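Local coordinates for alginate lyase (Aplysia kurodai, PDB 5GMT), which probably cleaves alginate, with a preference for polymannuronate, as a lyase of polysaccharide lyase family 14, at residues F106-G117 against C136-G147. Residues are numbered along the deposited sequence; the frame is centred on the assembly and turned at random.
Sequences FGIGGKLPGLFG and CFSLRLMWRKDG
Trp143 packs its indole flat against the backbone of Gly110, whose CA lies 3.6 Å from the six-membered ring centroid, 13° off the normal. A side chain on Gly110 would collide with this ring. The opposite indole face receives the edge of Phe106, a T-shaped pair with planes at 65°, while Gly147 CA sits over the Phe106 ring. With chi1 at 72°, Trp143 CG stands between its backbone N and carbonyl carbon, which lays the indole across the neighbouring strand; there NE1 donates to Phe106 O (2.8 Å) in the carbonyl plane, on a lone pair. That oxygen also accepts from Gly109 N, closing the type II' turn. A leucine at Trp143 would probably leave Phe106 O without its indole donor and uncover Gly110. Phe137 likewise lies over Gly117, whose N sits above the ring centre and whose CA is nearer the rim. Toward solvent the contact is looser: water bridges Gly107 O to Asp146 N, and another joins Ile108 O to Arg144 NH2; the NE of the same guanidinium makes a salt bridge to Glu150. The antiparallel strands 110-117 and 136-143 lie inside one sheet of the concanavalin-like fold, flanked by strands 238-247 and 149-154, while Leu115 and Leu139 meet Val198 of the other sheet.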
loop_
_atom_site.group_PDB
_atom_site.type_symbol
_atom_site.label_atom_id
_atom_site.label_comp_id
_atom_site.label_asym_id
_atom_site.label_seq_id
_atom_site.Cartn_x
_atom_site.Cartn_y
_atom_site.Cartn_z
ATOM N N PHE A 106 -4.104 -15.359 -7.539
ATOM C CA PHE A 106 -3.208 -14.191 -7.463
ATOM C C PHE A 106 -2.663 -13.770 -8.824
ATOM O O PHE A 106 -2.103 -12.677 -8.962
ATOM C CB PHE A 106 -2.038 -14.466 -6.508
ATOM C CG PHE A 106 -2.450 -14.578 -5.062
ATOM C CD1 PHE A 106 -2.694 -13.439 -4.311
ATOM C CD2 PHE A 106 -2.599 -15.824 -4.456
ATOM C CE1 PHE A 106 -3.069 -13.536 -2.983
ATOM C CE2 PHE A 106 -2.977 -15.929 -3.126
ATOM C CZ PHE A 106 -3.216 -14.789 -2.387
ATOM N N GLY A 107 -2.837 -14.624 -9.830
ATOM C CA GLY A 107 -2.328 -14.333 -11.165
ATOM C C GLY A 107 -0.825 -14.081 -11.120
ATOM O O GLY A 107 -0.069 -14.878 -10.559
ATOM N N ILE A 108 -0.390 -12.953 -11.677
ATOM C CA ILE A 108 1.014 -12.583 -11.582
ATOM C C ILE A 108 1.179 -11.228 -10.907
ATOM O O ILE A 108 2.129 -10.499 -11.188
ATOM C CB ILE A 108 1.694 -12.566 -12.967
ATOM C CG1 ILE A 108 0.962 -11.629 -13.925
ATOM C CG2 ILE A 108 1.731 -13.977 -13.547
ATOM C CD1 ILE A 108 1.694 -11.410 -15.244
ATOM N N GLY A 109 0.245 -10.896 -10.017
ATOM C CA GLY A 109 0.432 -9.755 -9.149
ATOM C C GLY A 109 -0.564 -8.620 -9.201
ATOM O O GLY A 109 -1.302 -8.434 -10.166
ATOM N N GLY A 110 -0.553 -7.831 -8.138
ATOM C CA GLY A 110 -1.406 -6.664 -8.054
ATOM C C GLY A 110 -1.092 -5.843 -6.816
ATOM O O GLY A 110 -0.206 -6.188 -6.038
ATOM N N LYS A 111 -1.853 -4.768 -6.628
ATOM C CA LYS A 111 -1.524 -3.749 -5.628
ATOM C C LYS A 111 -2.262 -3.929 -4.315
ATOM O O LYS A 111 -3.377 -4.443 -4.298
ATOM C CB LYS A 111 -1.831 -2.359 -6.188
ATOM C CG LYS A 111 -0.639 -1.662 -6.869
ATOM C CD LYS A 111 -0.111 -2.470 -8.028
ATOM C CE LYS A 111 0.942 -1.708 -8.828
ATOM N NZ LYS A 111 1.518 -2.583 -9.904
ATOM N N LEU A 112 -1.624 -3.495 -3.228
ATOM C CA LEU A 112 -2.247 -3.398 -1.902
ATOM C C LEU A 112 -1.877 -2.060 -1.268
ATOM O O LEU A 112 -0.838 -1.473 -1.612
ATOM C CB LEU A 112 -1.790 -4.554 -1.003
ATOM C CG LEU A 112 -2.267 -5.955 -1.371
ATOM C CD1 LEU A 112 -1.462 -6.973 -0.553
ATOM C CD2 LEU A 112 -3.778 -6.128 -1.111
ATOM N N PRO A 113 -2.705 -1.570 -0.332
ATOM C CA PRO A 113 -2.450 -0.272 0.312
ATOM C C PRO A 113 -1.114 -0.179 1.044
ATOM O O PRO A 113 -0.685 -1.154 1.662
ATOM C CB PRO A 113 -3.604 -0.155 1.323
ATOM C CG PRO A 113 -4.703 -0.947 0.714
ATOM C CD PRO A 113 -4.008 -2.130 0.071
ATOM N N GLY A 114 -0.493 1.002 0.990
ATOM C CA GLY A 114 0.730 1.290 1.715
ATOM C C GLY A 114 0.784 2.774 2.034
ATOM O O GLY A 114 -0.167 3.494 1.760
ATOM N N LEU A 115 1.885 3.237 2.621
ATOM C CA LEU A 115 2.022 4.661 2.939
ATOM C C LEU A 115 2.580 5.446 1.740
ATOM O O LEU A 115 3.117 4.857 0.801
ATOM C CB LEU A 115 2.925 4.846 4.162
ATOM C CG LEU A 115 2.346 4.288 5.471
ATOM C CD1 LEU A 115 3.382 4.306 6.597
ATOM C CD2 LEU A 115 1.104 5.085 5.864
ATOM N N PHE A 116 2.464 6.773 1.801
ATOM C CA PHE A 116 3.040 7.672 0.796
ATOM C C PHE A 116 3.401 9.004 1.450
ATOM O O PHE A 116 2.982 9.283 2.572
ATOM C CB PHE A 116 2.054 7.906 -0.362
ATOM C CG PHE A 116 1.003 8.929 -0.055
ATOM C CD1 PHE A 116 -0.043 8.623 0.796
ATOM C CD2 PHE A 116 1.058 10.204 -0.622
ATOM C CE1 PHE A 116 -1.018 9.576 1.102
ATOM C CE2 PHE A 116 0.089 11.152 -0.331
ATOM C CZ PHE A 116 -0.956 10.837 0.527
ATOM N N GLY A 117 4.192 9.817 0.758
ATOM C CA GLY A 117 4.507 11.143 1.247
ATOM C C GLY A 117 5.163 11.993 0.176
ATOM O O GLY A 117 5.169 11.641 -1.006
ATOM N N CYS A 136 7.437 13.296 -4.544
ATOM C CA CYS A 136 6.729 12.267 -3.795
ATOM C C CYS A 136 7.535 10.994 -3.621
ATOM O O CYS A 136 8.570 10.799 -4.259
ATOM C CB CYS A 136 5.395 11.945 -4.494
ATOM S SG CYS A 136 5.534 11.553 -6.272
ATOM N N PHE A 137 7.046 10.131 -2.742
ATOM C CA PHE A 137 7.456 8.729 -2.721
ATOM C C PHE A 137 6.217 7.896 -2.387
ATOM O O PHE A 137 5.323 8.375 -1.700
ATOM C CB PHE A 137 8.582 8.497 -1.710
ATOM C CG PHE A 137 8.198 8.825 -0.287
ATOM C CD1 PHE A 137 8.266 10.134 0.183
ATOM C CD2 PHE A 137 7.774 7.827 0.576
ATOM C CE1 PHE A 137 7.913 10.436 1.492
ATOM C CE2 PHE A 137 7.417 8.121 1.889
ATOM C CZ PHE A 137 7.485 9.433 2.347
ATOM N N SER A 138 6.135 6.671 -2.884
ATOM C CA SER A 138 4.992 5.845 -2.511
ATOM C C SER A 138 5.462 4.453 -2.152
ATOM O O SER A 138 6.398 3.928 -2.763
ATOM C CB SER A 138 3.945 5.803 -3.631
ATOM O OG SER A 138 4.415 5.125 -4.781
ATOM N N LEU A 139 4.806 3.866 -1.153
ATOM C CA LEU A 139 5.259 2.614 -0.581
ATOM C C LEU A 139 4.109 1.628 -0.439
ATOM O O LEU A 139 3.892 1.059 0.631
ATOM C CB LEU A 139 5.922 2.860 0.779
ATOM C CG LEU A 139 7.126 3.819 0.746
ATOM C CD1 LEU A 139 7.526 4.294 2.156
ATOM C CD2 LEU A 139 8.325 3.198 0.007
ATOM N N ARG A 140 3.364 1.444 -1.521
ATOM C CA ARG A 140 2.380 0.361 -1.592
ATOM C C ARG A 140 3.026 -1.018 -1.424
ATOM O O ARG A 140 4.241 -1.176 -1.543
ATOM C CB ARG A 140 1.638 0.410 -2.924
ATOM C CG ARG A 140 0.788 1.649 -3.101
ATOM C CD ARG A 140 0.225 1.686 -4.499
ATOM N NE ARG A 140 1.252 1.995 -5.498
ATOM C CZ ARG A 140 1.026 2.129 -6.797
ATOM N NH1 ARG A 140 -0.206 1.996 -7.290
ATOM N NH2 ARG A 140 2.044 2.401 -7.610
ATOM N N LEU A 141 2.196 -2.007 -1.113
ATOM C CA LEU A 141 2.619 -3.402 -1.168
ATOM C C LEU A 141 2.131 -3.972 -2.489
ATOM O O LEU A 141 1.269 -3.384 -3.149
ATOM C CB LEU A 141 2.069 -4.199 0.022
ATOM C CG LEU A 141 2.829 -4.181 1.357
ATOM C CD1 LEU A 141 2.961 -2.769 1.884
ATOM C CD2 LEU A 141 2.106 -5.061 2.386
ATOM N N MET A 142 2.699 -5.097 -2.901
ATOM C CA MET A 142 2.148 -5.827 -4.032
ATOM C C MET A 142 2.083 -7.294 -3.684
ATOM O O MET A 142 2.859 -7.760 -2.853
ATOM C CB MET A 142 2.984 -5.633 -5.303
ATOM C CG MET A 142 2.585 -4.425 -6.142
ATOM S SD MET A 142 3.278 -4.467 -7.815
ATOM C CE MET A 142 2.461 -5.901 -8.507
ATOM N N TRP A 143 1.142 -8.013 -4.286
ATOM C CA TRP A 143 1.275 -9.463 -4.337
ATOM C C TRP A 143 1.845 -9.805 -5.697
ATOM O O TRP A 143 1.886 -8.968 -6.609
ATOM C CB TRP A 143 -0.056 -10.195 -4.083
ATOM C CG TRP A 143 -1.070 -10.128 -5.200
ATOM C CD1 TRP A 143 -1.139 -10.932 -6.312
ATOM C CD2 TRP A 143 -2.177 -9.226 -5.292
ATOM N NE1 TRP A 143 -2.209 -10.565 -7.096
ATOM C CE2 TRP A 143 -2.869 -9.526 -6.486
ATOM C CE3 TRP A 143 -2.650 -8.188 -4.478
ATOM C CZ2 TRP A 143 -4.004 -8.822 -6.890
ATOM C CZ3 TRP A 143 -3.785 -7.495 -4.879
ATOM C CH2 TRP A 143 -4.445 -7.813 -6.078
ATOM N N ARG A 144 2.333 -11.028 -5.808
ATOM C CA ARG A 144 2.918 -11.499 -7.040
ATOM C C ARG A 144 2.414 -12.899 -7.293
ATOM O O ARG A 144 1.484 -13.368 -6.624
ATOM C CB ARG A 144 4.449 -11.477 -6.963
ATOM C CG ARG A 144 5.062 -10.082 -6.903
ATOM C CD ARG A 144 5.075 -9.412 -8.275
ATOM N NE ARG A 144 5.595 -8.045 -8.213
ATOM C CZ ARG A 144 5.670 -7.223 -9.260
ATOM N NH1 ARG A 144 6.141 -5.989 -9.115
ATOM N NH2 ARG A 144 5.277 -7.639 -10.457
ATOM N N LYS A 145 3.017 -13.548 -8.280
ATOM C CA LYS A 145 2.793 -14.960 -8.536
ATOM C C LYS A 145 2.738 -15.763 -7.237
ATOM O O LYS A 145 3.581 -15.581 -6.357
ATOM C CB LYS A 145 3.916 -15.474 -9.439
ATOM C CG LYS A 145 3.889 -16.942 -9.721
ATOM C CD LYS A 145 5.210 -17.397 -10.342
ATOM C CE LYS A 145 5.670 -16.434 -11.438
ATOM N NZ LYS A 145 6.981 -16.836 -12.025
ATOM N N ASP A 146 1.739 -16.637 -7.118
ATOM C CA ASP A 146 1.587 -17.533 -5.962
ATOM C C ASP A 146 1.373 -16.802 -4.634
ATOM O O ASP A 146 1.540 -17.382 -3.559
ATOM C CB ASP A 146 2.801 -18.467 -5.850
ATOM C CG ASP A 146 3.036 -19.277 -7.123
ATOM O OD1 ASP A 146 2.038 -19.694 -7.754
ATOM O OD2 ASP A 146 4.212 -19.486 -7.498
ATOM N N GLY A 147 0.986 -15.530 -4.702
ATOM C CA GLY A 147 0.755 -14.771 -3.488
ATOM C C GLY A 147 1.995 -14.255 -2.766
ATOM O O GLY A 147 1.881 -13.706 -1.661
HETATM O O HOH W 1 -0.440 -17.010 -8.923
HETATM O O HOH W 2 4.751 -10.218 -11.673
#